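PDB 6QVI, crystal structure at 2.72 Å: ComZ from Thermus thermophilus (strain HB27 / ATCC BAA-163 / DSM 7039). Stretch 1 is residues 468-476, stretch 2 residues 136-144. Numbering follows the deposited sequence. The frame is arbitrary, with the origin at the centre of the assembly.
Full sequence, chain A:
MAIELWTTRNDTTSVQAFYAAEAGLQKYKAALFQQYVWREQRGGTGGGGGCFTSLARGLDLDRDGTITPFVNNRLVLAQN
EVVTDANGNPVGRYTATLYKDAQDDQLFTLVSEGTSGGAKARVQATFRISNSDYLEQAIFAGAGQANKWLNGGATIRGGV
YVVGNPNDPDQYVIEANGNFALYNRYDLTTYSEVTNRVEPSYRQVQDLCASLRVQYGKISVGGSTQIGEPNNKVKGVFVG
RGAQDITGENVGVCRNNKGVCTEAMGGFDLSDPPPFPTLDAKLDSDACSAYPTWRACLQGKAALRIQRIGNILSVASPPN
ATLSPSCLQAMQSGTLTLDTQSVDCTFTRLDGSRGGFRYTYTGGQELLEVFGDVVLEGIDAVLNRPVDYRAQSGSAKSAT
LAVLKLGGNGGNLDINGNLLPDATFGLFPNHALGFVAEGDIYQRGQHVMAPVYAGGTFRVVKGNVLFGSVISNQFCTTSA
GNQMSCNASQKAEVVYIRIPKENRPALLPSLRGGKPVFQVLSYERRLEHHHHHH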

# COMPACT_ATOMS: atom_id res chain seq x y z
N GLY A 468 -9.34 6.33 2.87
CA GLY A 468 -8.91 5.19 2.09
C GLY A 468 -7.62 5.58 1.40
O GLY A 468 -6.59 5.69 2.06
N SER A 469 -7.65 5.73 0.07
CA SER A 469 -6.48 6.10 -0.72
C SER A 469 -6.94 6.31 -2.15
O SER A 469 -7.90 5.68 -2.60
CB SER A 469 -5.39 5.01 -0.67
OG SER A 469 -5.99 3.73 -0.81
N VAL A 470 -6.23 7.15 -2.91
CA VAL A 470 -6.53 7.21 -4.33
C VAL A 470 -5.24 6.93 -5.05
O VAL A 470 -4.18 7.44 -4.67
CB VAL A 470 -7.17 8.56 -4.77
CG1 VAL A 470 -8.24 8.95 -3.78
CG2 VAL A 470 -6.14 9.70 -5.11
N ILE A 471 -5.31 5.97 -5.96
CA ILE A 471 -4.34 5.73 -7.02
C ILE A 471 -4.95 6.26 -8.29
O ILE A 471 -6.02 5.80 -8.73
CB ILE A 471 -3.99 4.23 -7.19
CG1 ILE A 471 -3.40 3.67 -5.90
CG2 ILE A 471 -3.17 3.99 -8.46
CD1 ILE A 471 -3.47 2.16 -5.80
N SER A 472 -4.30 7.26 -8.88
CA SER A 472 -4.86 7.79 -10.10
C SER A 472 -3.77 8.50 -10.89
O SER A 472 -2.77 8.95 -10.35
CB SER A 472 -6.03 8.73 -9.80
OG SER A 472 -5.56 10.03 -9.54
N ASN A 473 -4.03 8.65 -12.18
CA ASN A 473 -3.04 9.25 -13.04
C ASN A 473 -2.98 10.75 -12.86
O ASN A 473 -1.91 11.34 -13.04
CB ASN A 473 -3.35 8.89 -14.49
CG ASN A 473 -2.21 9.21 -15.40
OD1 ASN A 473 -2.10 10.34 -15.90
ND2 ASN A 473 -1.31 8.25 -15.58
N GLN A 474 -4.10 11.35 -12.41
CA GLN A 474 -4.19 12.77 -12.11
C GLN A 474 -5.23 12.97 -11.01
O GLN A 474 -6.25 12.28 -10.96
CB GLN A 474 -4.58 13.59 -13.32
CG GLN A 474 -3.47 13.97 -14.27
CD GLN A 474 -3.93 15.06 -15.25
OE1 GLN A 474 -3.67 14.96 -16.45
NE2 GLN A 474 -4.59 16.10 -14.73
N PHE A 475 -5.00 13.96 -10.18
CA PHE A 475 -5.88 14.32 -9.08
C PHE A 475 -6.26 15.75 -9.34
O PHE A 475 -5.42 16.52 -9.74
CB PHE A 475 -5.13 14.21 -7.79
CG PHE A 475 -5.94 14.49 -6.57
CD1 PHE A 475 -6.18 15.76 -6.18
CD2 PHE A 475 -6.37 13.48 -5.79
CE1 PHE A 475 -6.89 16.02 -5.06
CE2 PHE A 475 -7.09 13.73 -4.66
CZ PHE A 475 -7.34 14.99 -4.29
N CYS A 476 -7.52 16.09 -9.12
CA CYS A 476 -8.01 17.42 -9.39
C CYS A 476 -9.13 17.84 -8.48
O CYS A 476 -9.96 17.06 -8.10
CB CYS A 476 -8.45 17.42 -10.83
SG CYS A 476 -9.46 18.78 -11.37
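Stretch 2 (136-144) EQAIFAGAG

The most unusual feature of this contact lies where the parallel pairing breaks down. The chain turns a corner at Asn473, and the glycine-rich end of stretch 2 stays with it. The CA atoms of Asn473 and Gly142 are only 3.9 Å apart, closer than any pair in the regular strands before them. Gly142 has phi/psi of -95/-113. A CB placed there would point toward stretch 1 and clash with the end of the Asn473 side chain. Gly142 N gives two weak hydrogen bonds, to Ser472 O at 3.0 Å and to Asn473 O at 3.5 Å. Gly144 N donates to Asn473 O at 3.2 Å. The backbone carbonyl of Asn473 thus serves two amides of stretch 2. Gly144 has a positive phi of 52°, which favours glycine. Its CA packs 3.4 Å from Gln474 CG.

Before this corner, residues 139-141 of stretch 2 are extended and run alongside stretch 1 as a neighbouring strand. Ala138, just ahead of them, is kinked, with phi/psi of -75/-33. The segments 139-141 and 469-472 point the same way, with 4° between their directions and a closest axis approach of 4.8 Å. Residues far apart in sequence are brought together here. The register is Val470 with Ile139, Ile471 with Phe140 and Ser472 with Ala141.

The hydrogen bonds follow the parallel pattern, in which one residue bonds to the two neighbours of its partner. Val470 N donates to Ala138 O at 2.8 Å. Val470 O accepts from Phe140 N at 2.9 Å. Val470 therefore brackets Ile139. Phe140 O in turn accepts from Ser472 N at 3.1 Å, so Phe140 brackets Ile471. All three bonds are nearly straight. CA-H...O contacts accompany them, including Ile139 CA to Val470 O and Ala141 CA to Ser472 O, both 3.2 Å.

Side chains alternate between the two faces of the sheet. Val470, Ser472, Ile139 and Ala141 share one face. There Val470 CG2 meets Ile139 CG1 at 3.8 Å. Ile471 and Phe140 lie on the other face, with Ile471 CG1 4.0 Å from Phe140 CB. The Phe140 side chain then leads away from stretch 1.

Beyond the corner, Phe475 points back toward stretch 2. Ile139 CD1 sits over one face of its ring, 4.0 Å from the ring centroid and 3.7 Å from Phe475 CE2. This CH-pi contact joins the second strand of stretch 1 to the start of the pairing. Within stretch 1, Ser472 OG donates to Gln474 O at 2.7 Å, a bond that spans the corner.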

# COMPACT_ATOMS: atom_id res chain seq x y z
N GLU A 136 2.66 3.05 1.23
CA GLU A 136 1.53 3.53 2.02
C GLU A 136 1.42 5.04 1.84
O GLU A 136 2.19 5.79 2.45
CB GLU A 136 1.67 3.15 3.49
CG GLU A 136 1.55 1.66 3.70
CD GLU A 136 1.40 1.30 5.16
OE1 GLU A 136 1.51 2.22 6.01
OE2 GLU A 136 1.17 0.10 5.45
N GLN A 137 0.47 5.45 1.00
CA GLN A 137 0.31 6.87 0.73
C GLN A 137 -1.17 7.17 0.52
O GLN A 137 -1.95 6.30 0.10
CB GLN A 137 1.17 7.29 -0.49
CG GLN A 137 0.74 6.55 -1.76
CD GLN A 137 1.33 5.16 -1.90
OE1 GLN A 137 2.54 4.98 -1.80
NE2 GLN A 137 0.48 4.17 -2.07
N ALA A 138 -1.56 8.42 0.78
CA ALA A 138 -2.95 8.77 0.52
C ALA A 138 -3.19 8.92 -0.96
O ALA A 138 -4.30 8.62 -1.44
CB ALA A 138 -3.35 10.07 1.22
N ILE A 139 -2.21 9.39 -1.68
CA ILE A 139 -2.38 9.60 -3.08
C ILE A 139 -1.21 9.16 -3.85
O ILE A 139 -0.15 9.63 -3.66
CB ILE A 139 -2.44 11.09 -3.36
CG1 ILE A 139 -3.74 11.67 -2.89
CG2 ILE A 139 -2.31 11.37 -4.83
CD1 ILE A 139 -3.81 13.14 -3.15
N PHE A 140 -1.43 8.25 -4.78
CA PHE A 140 -0.37 7.80 -5.61
C PHE A 140 -0.69 8.38 -6.95
O PHE A 140 -1.71 8.09 -7.47
CB PHE A 140 -0.40 6.31 -5.68
CG PHE A 140 0.70 5.74 -6.46
CD1 PHE A 140 1.72 5.12 -5.85
CD2 PHE A 140 0.71 5.85 -7.80
CE1 PHE A 140 2.74 4.58 -6.56
CE2 PHE A 140 1.73 5.32 -8.53
CZ PHE A 140 2.75 4.69 -7.91
N ALA A 141 0.16 9.22 -7.49
CA ALA A 141 -0.13 9.84 -8.76
C ALA A 141 0.66 9.28 -9.89
O ALA A 141 1.77 8.89 -9.72
CB ALA A 141 0.11 11.31 -8.68
N GLY A 142 0.09 9.30 -11.07
CA GLY A 142 0.74 8.72 -12.20
C GLY A 142 1.55 9.55 -13.12
O GLY A 142 2.57 10.03 -12.78
N ALA A 143 1.08 9.69 -14.34
CA ALA A 143 1.84 10.40 -15.34
C ALA A 143 1.26 11.64 -15.92
O ALA A 143 1.89 12.20 -16.77
CB ALA A 143 2.18 9.46 -16.46
N GLY A 144 0.08 12.05 -15.47
CA GLY A 144 -0.58 13.26 -15.93
C GLY A 144 -0.74 13.41 -17.44
O GLY A 144 0.02 14.16 -18.08